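Local coordinates for protein choline kinase (Cryptosporidium parvum, PDB 3MES) that probably catalyses the ATP-dependent phosphorylation of choline, and perhaps of ethanolamine, with the help of magnesium ions, at residues L204-A209 and E230-L235; P196-R201 and E361-I366; F245-A250 and F260-A265. All coordinates share one frame; numbering follows the deposited sequence.

Contact 1 of 3, residues L204-A209 and E230-L235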
loop_
_atom_site.group_PDB
_atom_site.type_symbol
_atom_site.label_atom_id
_atom_site.label_comp_id
_atom_site.label_asym_id
_atom_site.label_seq_id
_atom_site.Cartn_x
_atom_site.Cartn_y
_atom_site.Cartn_z
ATOM N N LEU B 204 10.667 16.498 29.677
ATOM C CA LEU B 204 9.861 15.718 30.605
ATOM C C LEU B 204 10.547 14.400 30.960
ATOM O O LEU B 204 10.622 14.023 32.130
ATOM C CB LEU B 204 8.488 15.435 29.998
ATOM C CG LEU B 204 7.336 15.324 30.990
ATOM C CD1 LEU B 204 6.962 16.714 31.483
ATOM C CD2 LEU B 204 6.138 14.634 30.346
ATOM N N TRP B 205 11.041 13.698 29.946
ATOM C CA TRP B 205 11.687 12.408 30.167
ATOM C C TRP B 205 13.101 12.557 30.723
ATOM O O TRP B 205 13.620 11.646 31.371
ATOM C CB TRP B 205 11.685 11.558 28.893
ATOM C CG TRP B 205 10.321 11.065 28.517
ATOM C CD1 TRP B 205 9.178 11.177 29.257
ATOM C CD2 TRP B 205 9.960 10.349 27.329
ATOM N NE1 TRP B 205 8.125 10.593 28.594
ATOM C CE2 TRP B 205 8.579 10.075 27.409
ATOM C CE3 TRP B 205 10.668 9.917 26.202
ATOM C CZ2 TRP B 205 7.892 9.390 26.407
ATOM C CZ3 TRP B 205 9.986 9.241 25.207
ATOM C CH2 TRP B 205 8.611 8.983 25.317
ATOM N N ARG B 206 13.721 13.708 30.476
ATOM C CA ARG B 206 15.031 13.990 31.050
ATOM C C ARG B 206 14.951 13.982 32.571
ATOM O O ARG B 206 15.799 13.399 33.244
ATOM C CB ARG B 206 15.556 15.342 30.572
ATOM C CG ARG B 206 16.852 15.762 31.243
ATOM C CD ARG B 206 17.261 17.157 30.817
ATOM N NE ARG B 206 16.225 18.141 31.119
ATOM C CZ ARG B 206 16.286 19.420 30.766
ATOM N NH1 ARG B 206 17.336 19.877 30.096
ATOM N NH2 ARG B 206 15.296 20.244 31.082
ATOM N N GLU B 207 13.922 14.633 33.103
ATOM C CA GLU B 207 13.723 14.707 34.544
ATOM C C GLU B 207 13.393 13.345 35.149
ATOM O O GLU B 207 13.859 13.021 36.238
ATOM C CB GLU B 207 12.642 15.733 34.889
ATOM C CG GLU B 207 13.062 17.166 34.615
ATOM C CD GLU B 207 14.397 17.504 35.252
ATOM O OE1 GLU B 207 14.657 17.019 36.375
ATOM O OE2 GLU B 207 15.185 18.252 34.632
ATOM N N GLU B 208 12.595 12.548 34.445
ATOM C CA GLU B 208 12.289 11.201 34.914
ATOM C C GLU B 208 13.563 10.361 35.002
ATOM O O GLU B 208 13.726 9.558 35.920
ATOM C CB GLU B 208 11.252 10.519 34.014
ATOM C CG GLU B 208 9.825 11.017 34.217
ATOM C CD GLU B 208 8.800 10.218 33.425
ATOM O OE1 GLU B 208 7.705 10.754 33.151
ATOM O OE2 GLU B 208 9.086 9.056 33.071
ATOM N N ALA B 209 14.466 10.558 34.048
ATOM C CA ALA B 209 15.740 9.844 34.043
ATOM C C ALA B 209 16.577 10.195 35.272
ATOM O O ALA B 209 17.042 9.307 35.987
ATOM C CB ALA B 209 16.512 10.136 32.764
ATOM N N GLU B 230 24.450 17.638 28.426
ATOM C CA GLU B 230 24.987 18.902 27.938
ATOM C C GLU B 230 24.465 19.210 26.541
ATOM O O GLU B 230 24.138 20.355 26.226
ATOM C CB GLU B 230 26.515 18.866 27.925
ATOM C CG GLU B 230 27.147 18.595 29.280
ATOM C CD GLU B 230 28.660 18.681 29.236
ATOM O OE1 GLU B 230 29.301 18.459 30.285
ATOM O OE2 GLU B 230 29.211 18.971 28.153
ATOM N N GLU B 231 24.390 18.178 25.705
ATOM C CA GLU B 231 23.910 18.326 24.336
ATOM C C GLU B 231 22.471 18.824 24.306
ATOM O O GLU B 231 22.096 19.612 23.439
ATOM C CB GLU B 231 24.016 16.995 23.585
ATOM C CG GLU B 231 25.437 16.495 23.388
ATOM C CD GLU B 231 26.154 17.201 22.253
ATOM O OE1 GLU B 231 25.506 17.490 21.223
ATOM O OE2 GLU B 231 27.369 17.458 22.387
ATOM N N ILE B 232 21.669 18.361 25.257
ATOM C CA ILE B 232 20.257 18.727 25.313
ATOM C C ILE B 232 20.049 20.238 25.382
ATOM O O ILE B 232 19.078 20.765 24.840
ATOM C CB ILE B 232 19.544 18.039 26.493
ATOM C CG1 ILE B 232 19.479 16.529 26.254
ATOM C CG2 ILE B 232 18.149 18.607 26.680
ATOM C CD1 ILE B 232 18.683 15.772 27.290
ATOM N N ASP B 233 20.967 20.935 26.042
ATOM C CA ASP B 233 20.875 22.387 26.171
ATOM C C ASP B 233 20.935 23.085 24.813
ATOM O O ASP B 233 20.374 24.167 24.640
ATOM C CB ASP B 233 21.985 22.919 27.082
ATOM C CG ASP B 233 21.801 22.505 28.531
ATOM O OD1 ASP B 233 20.644 22.483 29.005
ATOM O OD2 ASP B 233 22.817 22.208 29.197
ATOM N N GLN B 234 21.617 22.462 23.855
ATOM C CA GLN B 234 21.778 23.039 22.520
ATOM C C GLN B 234 20.755 22.481 21.540
ATOM O O GLN B 234 20.683 22.917 20.392
ATOM C CB GLN B 234 23.177 22.741 21.977
ATOM C CG GLN B 234 24.322 23.213 22.852
ATOM C CD GLN B 234 25.664 22.673 22.382
ATOM O OE1 GLN B 234 26.690 23.348 22.486
ATOM N NE2 GLN B 234 25.660 21.449 21.857
ATOM N N LEU B 235 19.967 21.516 22.002
ATOM C CA LEU B 235 19.114 20.725 21.121
ATOM C C LEU B 235 18.129 21.552 20.299
ATOM O O LEU B 235 17.892 21.259 19.129
ATOM C CB LEU B 235 18.378 19.649 21.922
ATOM C CG LEU B 235 17.939 18.419 21.128
ATOM C CD1 LEU B 235 19.030 17.993 20.160
ATOM C CD2 LEU B 235 17.574 17.282 22.067
HETATM O O HOH W 1 17.913 22.276 28.642
#
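R206 reaches over I232 toward D233, a small worked example of how one arginine can be apolar along its stem and polar at its head. The arginine leaves its helix with CG opposite the backbone N (chi1 174°) and stays extended through the next bond, before a turn at chi3 (58°) swings the guanidinium along the gap between the segments. Both branches of I232 meet this bent chain, the two side chains crossing obliquely. I232 CD1, at the end of the longer branch, rests 4.0 Å from R206 CD, a methyl group against a methylene. I232 CG2 lies 3.7 Å from R206 NH1 and approaches the guanidinium at a slant. The first torsion of I232, -67°, sets CG1 beside its backbone N and turns CG2 to the carbonyl side, so that the isoleucine offers one methyl to the stem and another to the head.

The polar link runs through a water. R206 NH1 donates to it in the guanidinium plane at 2.9 Å, and the water donates in turn to D233 OD1 at 2.8 Å. Because R206 NH1 and D233 OD1 themselves are 4.4 Å apart, the opposite charges face each other across this one water instead of forming a direct salt bridge, and their attraction is probably modest. R206 NE also faces E207 OE2 at 3.7 Å, a long ion pair within the same helix turn; the arginine head thus has two carboxylates near it.

L373 of helix 364-376 packs against both R206 and I232. The same helix takes W205 on T370 and W374 and L235 on I369, while I232 also packs on Y203 of helix 198-214, and E231 is held by K227 and Y402.

Contact 2 of 3, residues P196-R201 and E361-I366; sequences PILFKR and EVFTLI
In the helical part of this kinase fold, the first turn of helix 198-214 packs against the junction where helix 351-362 gives way to helix 364-376, and L198 is the residue that bridges the two, touching both F363 and I366. The backbones come closest at L198 and I366, whose CA atoms are 7.3 Å apart.

L198 does its work with one methyl and its CB. L198 CD1 meets the rim of the F363 ring, lying in the ring plane 3.9 Å from F363 CE1, and the two side chains stand at about a right angle. L198 CD1 is also 4.1 Å from I366 CD1, while L198 CB faces I366 CG2 at 4.1 Å, so the isoleucine is touched on both of its branches. The first torsion of L198, 70°, places CG between its backbone N and carbonyl carbon, an uncommon choice for a leucine in a helix. It turns the isobutyl group across the F199 ring, with L198 CG 3.7 Å above the plane and over its centre. L198 and F199, neighbours in the first turn of the helix, thus pack on each other, and F199 adds a looser touch of its own, F199 CE1 being 4.4 Å from I366 CD1.

Other elements close the surroundings: N292 and F293 of strand 290-293 lie against L198, E236 of helix 235-239 against F199, and I239 of that helix against I366. With no hydrogen bond across it and all four touching residues buried, the contact is typical of hydrophobic packing between helices distant in sequence within the C-terminal lobe of the choline kinase fold.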
loop_
_atom_site.group_PDB
_atom_site.type_symbol
_atom_site.label_atom_id
_atom_site.label_comp_id
_atom_site.label_asym_id
_atom_site.label_seq_id
_atom_site.Cartn_x
_atom_site.Cartn_y
_atom_site.Cartn_z
ATOM N N PRO B 196 4.296 21.167 18.741
ATOM C CA PRO B 196 5.085 19.948 18.631
ATOM C C PRO B 196 5.495 19.455 20.014
ATOM O O PRO B 196 5.640 20.253 20.938
ATOM C CB PRO B 196 6.315 20.393 17.834
ATOM C CG PRO B 196 6.387 21.870 18.021
ATOM C CD PRO B 196 4.966 22.322 18.119
ATOM N N ILE B 197 5.685 18.149 20.151
ATOM C CA ILE B 197 5.948 17.557 21.454
ATOM C C ILE B 197 7.422 17.213 21.658
ATOM O O ILE B 197 7.844 16.905 22.772
ATOM C CB ILE B 197 5.106 16.283 21.648
ATOM C CG1 ILE B 197 5.069 15.880 23.123
ATOM C CG2 ILE B 197 5.638 15.155 20.768
ATOM C CD1 ILE B 197 4.089 14.775 23.423
ATOM N N LEU B 198 8.201 17.283 20.583
ATOM C CA LEU B 198 9.566 16.762 20.596
ATOM C C LEU B 198 10.427 17.285 21.744
ATOM O O LEU B 198 11.153 16.519 22.378
ATOM C CB LEU B 198 10.261 16.993 19.248
ATOM C CG LEU B 198 10.641 18.414 18.832
ATOM C CD1 LEU B 198 11.586 18.366 17.645
ATOM C CD2 LEU B 198 9.408 19.244 18.510
ATOM N N PHE B 199 10.346 18.585 22.014
ATOM C CA PHE B 199 11.143 19.184 23.081
ATOM C C PHE B 199 10.544 18.941 24.463
ATOM O O PHE B 199 11.236 18.488 25.373
ATOM C CB PHE B 199 11.345 20.676 22.832
ATOM C CG PHE B 199 12.019 20.980 21.526
ATOM C CD1 PHE B 199 13.305 20.531 21.278
ATOM C CD2 PHE B 199 11.369 21.711 20.547
ATOM C CE1 PHE B 199 13.931 20.807 20.078
ATOM C CE2 PHE B 199 11.992 21.992 19.345
ATOM C CZ PHE B 199 13.274 21.538 19.110
ATOM N N LYS B 200 9.261 19.247 24.618
ATOM C CA LYS B 200 8.574 19.012 25.882
ATOM C C LYS B 200 8.847 17.600 26.380
ATOM O O LYS B 200 9.257 17.399 27.524
ATOM C CB LYS B 200 7.067 19.210 25.717
ATOM C CG LYS B 200 6.672 20.557 25.150
ATOM C CD LYS B 200 5.165 20.650 24.981
ATOM C CE LYS B 200 4.773 21.897 24.209
ATOM N NZ LYS B 200 3.296 22.004 24.057
ATOM N N ARG B 201 8.610 16.626 25.511
ATOM C CA ARG B 201 8.781 15.221 25.863
ATOM C C ARG B 201 10.208 14.929 26.316
ATOM O O ARG B 201 10.420 14.219 27.299
ATOM C CB ARG B 201 8.392 14.328 24.684
ATOM C CG ARG B 201 8.619 12.844 24.907
ATOM C CD ARG B 201 7.834 12.022 23.901
ATOM N NE ARG B 201 6.397 12.092 24.154
ATOM C CZ ARG B 201 5.466 11.620 23.330
ATOM N NH1 ARG B 201 5.811 11.045 22.187
ATOM N NH2 ARG B 201 4.184 11.729 23.650
ATOM N N GLU B 361 17.210 14.418 8.203
ATOM C CA GLU B 361 18.386 13.833 8.845
ATOM C C GLU B 361 18.637 14.450 10.217
ATOM O O GLU B 361 19.062 13.769 11.147
ATOM C CB GLU B 361 19.622 13.997 7.960
ATOM C CG GLU B 361 19.685 13.015 6.804
ATOM C CD GLU B 361 19.756 11.574 7.278
ATOM O OE1 GLU B 361 18.718 10.883 7.234
ATOM O OE2 GLU B 361 20.846 11.138 7.706
ATOM N N VAL B 362 18.370 15.745 10.335
ATOM C CA VAL B 362 18.577 16.456 11.591
ATOM C C VAL B 362 17.749 15.845 12.717
ATOM O O VAL B 362 18.233 15.671 13.832
ATOM C CB VAL B 362 18.219 17.949 11.453
ATOM C CG1 VAL B 362 17.988 18.571 12.824
ATOM C CG2 VAL B 362 19.308 18.688 10.688
ATOM N N PHE B 363 16.496 15.517 12.415
ATOM C CA PHE B 363 15.582 14.979 13.415
ATOM C C PHE B 363 15.977 13.590 13.916
ATOM O O PHE B 363 15.352 13.063 14.835
ATOM C CB PHE B 363 14.152 14.948 12.871
ATOM C CG PHE B 363 13.508 16.303 12.785
ATOM C CD1 PHE B 363 12.875 16.853 13.889
ATOM C CD2 PHE B 363 13.535 17.025 11.603
ATOM C CE1 PHE B 363 12.282 18.101 13.815
ATOM C CE2 PHE B 363 12.942 18.272 11.524
ATOM C CZ PHE B 363 12.314 18.811 12.629
ATOM N N THR B 364 17.007 12.996 13.314
ATOM C CA THR B 364 17.461 11.673 13.735
ATOM C C THR B 364 18.029 11.726 15.149
ATOM O O THR B 364 17.954 10.747 15.900
ATOM C CB THR B 364 18.533 11.091 12.783
ATOM O OG1 THR B 364 19.660 11.975 12.721
ATOM C CG2 THR B 364 17.968 10.895 11.385
ATOM N N LEU B 365 18.602 12.871 15.505
ATOM C CA LEU B 365 19.188 13.052 16.824
ATOM C C LEU B 365 18.094 13.127 17.885
ATOM O O LEU B 365 18.276 12.668 19.014
ATOM C CB LEU B 365 20.059 14.311 16.860
ATOM C CG LEU B 365 21.151 14.436 15.789
ATOM C CD1 LEU B 365 21.849 15.779 15.895
ATOM C CD2 LEU B 365 22.164 13.299 15.884
ATOM N N ILE B 366 16.956 13.704 17.517
ATOM C CA ILE B 366 15.822 13.781 18.429
ATOM C C ILE B 366 15.395 12.379 18.858
ATOM O O ILE B 366 15.054 12.152 20.017
ATOM C CB ILE B 366 14.627 14.516 17.791
ATOM C CG1 ILE B 366 15.015 15.954 17.440
ATOM C CG2 ILE B 366 13.430 14.511 18.730
ATOM C CD1 ILE B 366 15.282 16.836 18.642
#

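Contact 3 of 3, residues F245-A250 and F260-A265; sequences FSMERA and FSLVFA
S246 OG accepts a hydrogen bond from R249 N at 2.7 Å, nearly straight with an N-H...O angle of 170°, and so caps the helix whose M247 touches L262. The serine hydroxyl reaches this N-H because chi1 is 64°, folding OG back over the first turn. Through OG, S246 is the N-cap of helix 247-254. Separately, S246 O accepts from A250 N at 2.9 Å, the first regular backbone bond of the helix.

Once started in this way, the helix makes its side-chain touch on the strand with M247, and A250 lies close by. The M247 chain bends at chi2 and again at chi3, bringing its thioether sulfur SD to 4.1 Å from L262 CD1. A250 CB stays 4.9 Å from L262 CD1, near but not in contact. L262 comes to this place with CG opposite its carbonyl carbon (chi1 -69°), its CB directed at the helix. Nearby, A250 O and F260 O lie 4.0 Å apart; both are acceptors, so no bond joins them. The F260 ring turns from the helix and meets F363.

Strand 262-265 also pairs antiparallel with 290-293, where V263 bonds with N292 and A265 with A290, and F293 packs against both A250 and L262. R249, meanwhile, forms a salt bridge with E252 in its own helix. The polar bonds of this contact therefore serve each element separately, the cap for the helix and the pairing for the strand, whereas the direct touch between them is apolar, a sulfur against a methyl, and F293 probably contributes as well by packing on both.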
loop_
_atom_site.group_PDB
_atom_site.type_symbol
_atom_site.label_atom_id
_atom_site.label_comp_id
_atom_site.label_asym_id
_atom_site.label_seq_id
_atom_site.Cartn_x
_atom_site.Cartn_y
_atom_site.Cartn_z
ATOM N N PHE B 245 13.077 27.403 20.111
ATOM C CA PHE B 245 11.763 27.096 19.561
ATOM C C PHE B 245 10.701 28.138 19.872
ATOM O O PHE B 245 10.542 28.567 21.015
ATOM C CB PHE B 245 11.258 25.730 20.024
ATOM C CG PHE B 245 9.805 25.503 19.718
ATOM C CD1 PHE B 245 9.420 24.795 18.591
ATOM C CD2 PHE B 245 8.822 26.028 20.541
ATOM C CE1 PHE B 245 8.083 24.597 18.302
ATOM C CE2 PHE B 245 7.482 25.836 20.258
ATOM C CZ PHE B 245 7.111 25.119 19.138
ATOM N N SER B 246 9.975 28.532 18.834
ATOM C CA SER B 246 8.763 29.321 18.976
ATOM C C SER B 246 7.812 28.857 17.883
ATOM O O SER B 246 8.241 28.248 16.903
ATOM C CB SER B 246 9.061 30.814 18.833
ATOM O OG SER B 246 9.527 31.120 17.532
ATOM N N MET B 247 6.523 29.125 18.051
ATOM C CA MET B 247 5.557 28.776 17.018
ATOM C C MET B 247 5.837 29.645 15.803
ATOM O O MET B 247 5.459 29.315 14.680
ATOM C CB MET B 247 4.131 29.002 17.511
ATOM C CG MET B 247 3.122 28.045 16.906
ATOM S SD MET B 247 3.587 26.326 17.208
ATOM C CE MET B 247 3.948 26.388 18.960
ATOM N N GLU B 248 6.512 30.759 16.054
ATOM C CA GLU B 248 6.922 31.688 15.014
ATOM C C GLU B 248 8.030 31.052 14.182
ATOM O O GLU B 248 7.900 30.892 12.970
ATOM C CB GLU B 248 7.427 32.978 15.665
ATOM C CG GLU B 248 7.363 34.217 14.788
ATOM C CD GLU B 248 7.515 35.491 15.598
ATOM O OE1 GLU B 248 6.862 35.606 16.660
ATOM O OE2 GLU B 248 8.285 36.381 15.177
ATOM N N ARG B 249 9.116 30.684 14.855
ATOM C CA ARG B 249 10.237 30.004 14.223
ATOM C C ARG B 249 9.740 28.766 13.484
ATOM O O ARG B 249 10.265 28.404 12.430
ATOM C CB ARG B 249 11.251 29.588 15.289
ATOM C CG ARG B 249 12.673 29.348 14.792
ATOM C CD ARG B 249 12.734 29.066 13.302
ATOM N NE ARG B 249 13.248 30.211 12.554
ATOM C CZ ARG B 249 14.534 30.397 12.269
ATOM N NH1 ARG B 249 15.439 29.513 12.663
ATOM N NH2 ARG B 249 14.916 31.467 11.585
ATOM N N ALA B 250 8.722 28.122 14.047
ATOM C CA ALA B 250 8.172 26.890 13.483
ATOM C C ALA B 250 7.483 27.113 12.140
ATOM O O ALA B 250 7.695 26.354 11.195
ATOM C CB ALA B 250 7.212 26.239 14.469
ATOM N N PHE B 260 9.496 20.583 8.546
ATOM C CA PHE B 260 9.141 21.342 9.739
ATOM C C PHE B 260 7.641 21.620 9.765
ATOM O O PHE B 260 7.158 22.496 10.481
ATOM C CB PHE B 260 9.957 22.632 9.813
ATOM C CG PHE B 260 11.444 22.399 9.880
ATOM C CD1 PHE B 260 12.062 22.124 11.088
ATOM C CD2 PHE B 260 12.218 22.443 8.735
ATOM C CE1 PHE B 260 13.427 21.906 11.152
ATOM C CE2 PHE B 260 13.582 22.227 8.792
ATOM C CZ PHE B 260 14.186 21.959 10.003
ATOM N N SER B 261 6.910 20.851 8.971
ATOM C CA SER B 261 5.464 20.926 8.956
ATOM C C SER B 261 4.917 20.354 10.261
ATOM O O SER B 261 5.495 19.425 10.832
ATOM C CB SER B 261 4.922 20.139 7.764
ATOM O OG SER B 261 3.527 20.320 7.626
ATOM N N LEU B 262 3.815 20.917 10.739
ATOM C CA LEU B 262 3.192 20.433 11.964
ATOM C C LEU B 262 2.104 19.419 11.647
ATOM O O LEU B 262 1.094 19.753 11.030
ATOM C CB LEU B 262 2.629 21.595 12.781
ATOM C CG LEU B 262 3.703 22.503 13.374
ATOM C CD1 LEU B 262 3.084 23.563 14.273
ATOM C CD2 LEU B 262 4.718 21.669 14.140
ATOM N N VAL B 263 2.322 18.180 12.072
ATOM C CA VAL B 263 1.423 17.087 11.732
ATOM C C VAL B 263 1.107 16.249 12.961
ATOM O O VAL B 263 1.786 16.354 13.982
ATOM C CB VAL B 263 2.059 16.173 10.675
ATOM C CG1 VAL B 263 2.606 17.003 9.519
ATOM C CG2 VAL B 263 3.170 15.344 11.303
ATOM N N PHE B 264 0.072 15.419 12.873
ATOM C CA PHE B 264 -0.202 14.480 13.953
ATOM C C PHE B 264 0.626 13.214 13.751
ATOM O O PHE B 264 0.313 12.378 12.903
ATOM C CB PHE B 264 -1.691 14.148 14.066
ATOM C CG PHE B 264 -2.048 13.444 15.346
ATOM C CD1 PHE B 264 -2.444 14.167 16.460
ATOM C CD2 PHE B 264 -1.956 12.066 15.444
ATOM C CE1 PHE B 264 -2.761 13.525 17.646
ATOM C CE2 PHE B 264 -2.274 11.417 16.626
ATOM C CZ PHE B 264 -2.675 12.146 17.728
ATOM N N ALA B 265 1.686 13.086 14.539
ATOM C CA ALA B 265 2.667 12.029 14.341
ATOM C C ALA B 265 2.367 10.784 15.168
ATOM O O ALA B 265 1.732 10.860 16.218
ATOM C CB ALA B 265 4.057 12.546 14.654
#

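How the contacts relate
Contact 2 stands between the other two, its centre 11 Å from each, whereas contacts 1 and 3 are 20 Å apart between centres and about 8 Å at their nearest atoms. Along the chain both are nested inside the loop that contact 2 closes. L235 of contact 1 packs on I366 of contact 2, L235 CG to I366 CD1 at 4.0 Å; toward contact 3, F363 CZ lies 3.6 Å from F260 CE1 and P196 CD 4.0 Å from L262 CD2. None belongs to an annotated site, but the I366 side chain is about 12 Å from the bound decamethonium, and contact 1 borders the helix that carries W371 and W374 of its pocket.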